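Side-chain contacts in mitogen-activated protein kinase kinase kinase 2 (Homo sapiens, PDB 2NPT), which probably phosphorylates MAP kinase kinases as a serine/threonine kinase, the fragment here carrying its PB1 domain, a ubiquitin-like module that pairs with other PB1 domains: residues F25-E30 with I51-S56; L59-T62 with V67-L70. All coordinates share one frame; numbering follows the deposited sequence.

Overall arrangement
Both contacts belong to the same PB1 domain and reach the same mixed sheet, with centres about 14 Å apart. Interaction 1 sets the end of helix 42-53 against the hairpin of strands 21-27 and 30-36, while interaction 2 lies within the hairpin of strands 57-63 and 66-69. Strand 92-98 runs between strands 21-27 and 57-63, and Leu96 on it touches Phe53 of interaction 1 as well as Leu59 of interaction 2. Along the chain they come in series, 51-56 leading almost directly into 59-62. They differ in their surroundings: Glu30 of interaction 1 meets the chain of another protein, whereas no other chain of the assembly touches the segments of interaction 2.

Interaction 1: F25-E30 with I51-S56; sequences FEHRGE and IAFGQS
Phe53, at the C-terminal end of helix 42-53, sets its ring against the turn of the first beta hairpin of this ubiquitin-like PB1 fold, with His27 over one face and Glu30 at the rim. The His27 CB sits almost squarely over that face, 3.6 Å from the Phe53 ring centroid, a CH-pi contact. With CG anti to the backbone N (chi1 -177°), the imidazole of His27 turns back along the phenyl towards Phe53 CD1, and the two side chains pass each other in opposite directions. The pair is T-shaped: the imidazole points its edge at the face of the phenyl ring, with the centroids of the His27 and Phe53 rings 5.1 Å apart and their planes at 63°. His27 ND1 is hydrogen-bonded to the Leu96 carbonyl of strand 92-98, which would fix the imidazole's rotation.

Glu30 comes to the phenyl from its rim. Its CB lies at the edge in the ring plane, 3.9 Å from Phe53 CE1, and the extended chain then runs past that same carbon, with its carboxylate turned 52° from the ring. The charged end has partners beyond the contact: Glu30 OE2 forms salt bridges with Arg32 and with a basic side chain on the chain of another protein, so this corner of the domain borders the assembly interface. Arg32 also makes a cation-pi contact with Phe53.

The hairpin is closed by a type I' turn from His27 to Glu30, with paired backbone bonds between these two residues. Further in, the buried Phe25 brings its CB to the edge of the phenyl, 4.3 Å from Phe53 CE2.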
loop_
_atom_site.group_PDB
_atom_site.type_symbol
_atom_site.label_atom_id
_atom_site.label_comp_id
_atom_site.label_asym_id
_atom_site.label_seq_id
_atom_site.Cartn_x
_atom_site.Cartn_y
_atom_site.Cartn_z
ATOM N N PHE D 25 -0.760 5.331 -6.833
ATOM C CA PHE D 25 -1.592 6.297 -7.564
ATOM C C PHE D 25 -1.573 7.611 -6.815
ATOM O O PHE D 25 -1.539 7.650 -5.572
ATOM C CB PHE D 25 -3.068 5.877 -7.607
ATOM C CG PHE D 25 -3.378 4.708 -8.495
ATOM C CD1 PHE D 25 -3.267 4.804 -9.867
ATOM C CD2 PHE D 25 -3.913 3.566 -7.950
ATOM C CE1 PHE D 25 -3.620 3.772 -10.700
ATOM C CE2 PHE D 25 -4.254 2.481 -8.787
ATOM C CZ PHE D 25 -4.096 2.602 -10.174
ATOM N N GLU D 26 -1.649 8.687 -7.568
ATOM C CA GLU D 26 -1.800 10.001 -6.994
ATOM C C GLU D 26 -2.890 10.775 -7.715
ATOM O O GLU D 26 -2.930 10.800 -8.941
ATOM C CB GLU D 26 -0.465 10.739 -7.076
ATOM C CG GLU D 26 -0.548 12.187 -6.617
ATOM C CD GLU D 26 0.784 12.950 -6.759
ATOM O OE1 GLU D 26 1.805 12.386 -7.260
ATOM O OE2 GLU D 26 0.777 14.167 -6.430
ATOM N N HIS D 27 -3.771 11.390 -6.935
ATOM C CA HIS D 27 -4.804 12.274 -7.467
ATOM C C HIS D 27 -5.120 13.378 -6.482
ATOM O O HIS D 27 -5.478 13.122 -5.350
ATOM C CB HIS D 27 -6.061 11.525 -7.776
ATOM C CG HIS D 27 -7.115 12.379 -8.382
ATOM N ND1 HIS D 27 -6.958 12.950 -9.620
ATOM C CD2 HIS D 27 -8.313 12.801 -7.918
ATOM C CE1 HIS D 27 -8.012 13.689 -9.900
ATOM N NE2 HIS D 27 -8.855 13.608 -8.884
ATOM N N ARG D 28 -4.953 14.612 -6.946
ATOM C CA ARG D 28 -5.204 15.801 -6.147
ATOM C C ARG D 28 -4.626 15.754 -4.727
ATOM O O ARG D 28 -5.301 16.031 -3.742
ATOM C CB ARG D 28 -6.707 16.139 -6.169
ATOM C CG ARG D 28 -7.194 16.646 -7.507
ATOM C CD ARG D 28 -8.722 16.655 -7.538
ATOM N NE ARG D 28 -9.293 17.715 -6.709
ATOM C CZ ARG D 28 -10.577 17.765 -6.347
ATOM N N GLY D 29 -3.358 15.372 -4.645
ATOM C CA GLY D 29 -2.642 15.344 -3.388
ATOM C C GLY D 29 -2.845 14.093 -2.532
ATOM O O GLY D 29 -2.197 13.966 -1.481
ATOM N N GLU D 30 -3.743 13.193 -2.945
ATOM C CA GLU D 30 -3.957 11.919 -2.263
ATOM C C GLU D 30 -3.252 10.757 -2.969
ATOM O O GLU D 30 -3.332 10.619 -4.192
ATOM C CB GLU D 30 -5.457 11.608 -2.132
ATOM C CG GLU D 30 -5.737 10.324 -1.383
ATOM C CD GLU D 30 -7.168 10.196 -0.897
ATOM O OE1 GLU D 30 -7.716 11.200 -0.375
ATOM O OE2 GLU D 30 -7.732 9.079 -1.003
ATOM N N ILE D 51 -12.566 3.074 -8.972
ATOM C CA ILE D 51 -13.015 2.645 -7.669
ATOM C C ILE D 51 -12.438 3.525 -6.566
ATOM O O ILE D 51 -13.130 3.871 -5.607
ATOM C CB ILE D 51 -12.723 1.142 -7.418
ATOM C CG1 ILE D 51 -13.573 0.293 -8.375
ATOM C CG2 ILE D 51 -13.019 0.808 -5.955
ATOM C CD1 ILE D 51 -12.980 -1.065 -8.748
ATOM N N ALA D 52 -11.158 3.866 -6.718
ATOM C CA ALA D 52 -10.413 4.597 -5.709
ATOM C C ALA D 52 -10.779 6.085 -5.629
ATOM O O ALA D 52 -10.718 6.665 -4.541
ATOM C CB ALA D 52 -8.883 4.412 -5.945
ATOM N N PHE D 53 -11.104 6.728 -6.758
ATOM C CA PHE D 53 -11.304 8.185 -6.771
ATOM C C PHE D 53 -12.658 8.630 -7.352
ATOM O O PHE D 53 -12.973 9.839 -7.355
ATOM C CB PHE D 53 -10.152 8.890 -7.500
ATOM C CG PHE D 53 -8.849 8.883 -6.726
ATOM C CD1 PHE D 53 -8.668 9.734 -5.639
ATOM C CD2 PHE D 53 -7.819 8.021 -7.075
ATOM C CE1 PHE D 53 -7.496 9.738 -4.942
ATOM C CE2 PHE D 53 -6.614 8.018 -6.351
ATOM C CZ PHE D 53 -6.460 8.889 -5.305
ATOM N N GLY D 54 -13.456 7.662 -7.802
ATOM C CA GLY D 54 -14.841 7.940 -8.217
ATOM C C GLY D 54 -15.049 8.404 -9.638
ATOM O O GLY D 54 -16.194 8.625 -10.057
ATOM N N GLN D 55 -13.972 8.535 -10.408
ATOM C CA GLN D 55 -14.071 9.013 -11.787
ATOM C C GLN D 55 -13.157 8.271 -12.737
ATOM O O GLN D 55 -12.133 7.732 -12.325
ATOM C CB GLN D 55 -13.753 10.508 -11.846
ATOM C CG GLN D 55 -15.028 11.327 -11.860
ATOM C CD GLN D 55 -14.843 12.715 -11.329
ATOM O OE1 GLN D 55 -13.926 13.425 -11.743
ATOM N NE2 GLN D 55 -15.733 13.128 -10.413
ATOM N N SER D 56 -13.507 8.286 -14.020
ATOM C CA SER D 56 -12.619 7.733 -15.043
ATOM C C SER D 56 -11.403 8.673 -15.188
ATOM O O SER D 56 -11.571 9.894 -15.394
ATOM C CB SER D 56 -13.370 7.541 -16.362
ATOM O OG SER D 56 -12.490 7.158 -17.372
#

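Interaction 2: L59-T62 with V67-L70; sequences LHYT and VIPL
Tyr61 and Ile68 face each other as a hydrogen-bonded antiparallel pair, part of the backbone ladder that makes up the tight side of this contact. The amide of Ile68 donates to Tyr61 O at 2.9 Å; the return bond from Tyr61 N to Ile68 O is more bent, with 132° at the hydrogen. Leu70 N reaches Leu59 O by a nearly straight bond, and a water joins the same two residues, accepting from Leu59 N and donating to Leu70 O. Both leucines are buried. Leu59 packs its side chain toward Leu45 of helix 42-53 and Ile94 and Leu96 of strand 92-98, while Leu70, its CG 4.0 Å from Tyr61 CB, extends the apolar patch to Leu76 of helix 73-85.

These residues form the beta hairpin of strands 57-63 and 66-69 in the PB1 fold, the second of the pair being an outermost strand of the chain's sheet.

That outer strand is the solvent side, where Val67, Ile68 and Pro69 are exposed. Ile68 CG2 lies 3.8 Å from Tyr61 CB and near the plane of the tyrosine ring, at its edge. Because CG of Tyr61 stands anti to the backbone N (chi1 178°), the ring heads away from the partner strand, where it meets Leu92 and Ala79. Val67 straddles two neighbours, its CG1 3.7 Å from His60 CB and its CG2 against Thr62 OG1, a hydroxyl bonded to the Leu66 carbonyl. The imidazole meets the proline obliquely, with His60 ND1 3.6 Å from Pro69 CA.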
loop_
_atom_site.group_PDB
_atom_site.type_symbol
_atom_site.label_atom_id
_atom_site.label_comp_id
_atom_site.label_asym_id
_atom_site.label_seq_id
_atom_site.Cartn_x
_atom_site.Cartn_y
_atom_site.Cartn_z
ATOM N N LEU D 59 -4.177 8.291 -17.324
ATOM C CA LEU D 59 -3.090 7.733 -16.541
ATOM C C LEU D 59 -1.735 8.203 -17.071
ATOM O O LEU D 59 -1.537 8.165 -18.278
ATOM C CB LEU D 59 -3.141 6.215 -16.591
ATOM C CG LEU D 59 -4.000 5.618 -15.455
ATOM C CD1 LEU D 59 -5.423 5.883 -15.680
ATOM C CD2 LEU D 59 -3.673 4.139 -15.278
ATOM N N HIS D 60 -0.859 8.666 -16.174
ATOM C CA HIS D 60 0.477 9.175 -16.519
ATOM C C HIS D 60 1.478 8.504 -15.610
ATOM O O HIS D 60 1.285 8.475 -14.373
ATOM C CB HIS D 60 0.583 10.685 -16.304
ATOM C CG HIS D 60 -0.446 11.464 -17.043
ATOM N ND1 HIS D 60 -0.161 12.170 -18.197
ATOM C CD2 HIS D 60 -1.781 11.581 -16.843
ATOM C CE1 HIS D 60 -1.277 12.710 -18.652
ATOM N NE2 HIS D 60 -2.272 12.366 -17.854
ATOM N N TYR D 61 2.512 7.938 -16.207
ATOM C CA TYR D 61 3.636 7.455 -15.503
ATOM C C TYR D 61 4.526 8.598 -15.019
ATOM O O TYR D 61 4.730 9.638 -15.709
ATOM C CB TYR D 61 4.452 6.534 -16.388
ATOM C CG TYR D 61 5.702 6.009 -15.720
ATOM C CD1 TYR D 61 5.621 5.088 -14.695
ATOM C CD2 TYR D 61 6.951 6.461 -16.090
ATOM C CE1 TYR D 61 6.749 4.587 -14.089
ATOM C CE2 TYR D 61 8.101 5.958 -15.490
ATOM C CZ TYR D 61 7.982 5.010 -14.499
ATOM O OH TYR D 61 9.104 4.527 -13.875
ATOM N N THR D 62 5.047 8.432 -13.814
ATOM C CA THR D 62 5.963 9.431 -13.285
ATOM C C THR D 62 7.193 8.818 -12.623
ATOM O O THR D 62 7.123 7.796 -11.967
ATOM C CB THR D 62 5.258 10.433 -12.368
ATOM O OG1 THR D 62 6.135 11.547 -12.139
ATOM C CG2 THR D 62 4.920 9.785 -11.015
ATOM N N VAL D 67 7.212 12.969 -16.456
ATOM C CA VAL D 67 5.809 12.546 -16.541
ATOM C C VAL D 67 5.521 12.198 -17.988
ATOM O O VAL D 67 5.905 12.943 -18.888
ATOM C CB VAL D 67 4.839 13.650 -16.064
ATOM C CG1 VAL D 67 3.335 13.182 -16.183
ATOM C CG2 VAL D 67 5.231 14.160 -14.650
ATOM N N ILE D 68 4.873 11.071 -18.225
ATOM C CA ILE D 68 4.512 10.649 -19.581
ATOM C C ILE D 68 3.136 9.959 -19.574
ATOM O O ILE D 68 2.887 9.119 -18.671
ATOM C CB ILE D 68 5.610 9.705 -20.195
ATOM C CG1 ILE D 68 5.316 9.423 -21.664
ATOM C CG2 ILE D 68 5.724 8.375 -19.440
ATOM C CD1 ILE D 68 6.448 8.621 -22.362
ATOM N N PRO D 69 2.247 10.311 -20.534
ATOM C CA PRO D 69 0.948 9.610 -20.543
ATOM C C PRO D 69 1.141 8.147 -20.874
ATOM O O PRO D 69 2.022 7.795 -21.695
ATOM C CB PRO D 69 0.155 10.293 -21.682
ATOM C CG PRO D 69 0.827 11.557 -21.932
ATOM C CD PRO D 69 2.316 11.270 -21.656
ATOM N N LEU D 70 0.341 7.297 -20.236
ATOM C CA LEU D 70 0.271 5.886 -20.572
ATOM C C LEU D 70 -1.047 5.655 -21.283
ATOM O O LEU D 70 -2.116 5.699 -20.629
ATOM C CB LEU D 70 0.294 4.998 -19.327
ATOM C CG LEU D 70 1.560 4.856 -18.509
ATOM C CD1 LEU D 70 1.229 3.901 -17.407
ATOM C CD2 LEU D 70 2.824 4.449 -19.348
HETATM O O HOH W 1 -4.264 7.437 -20.040
#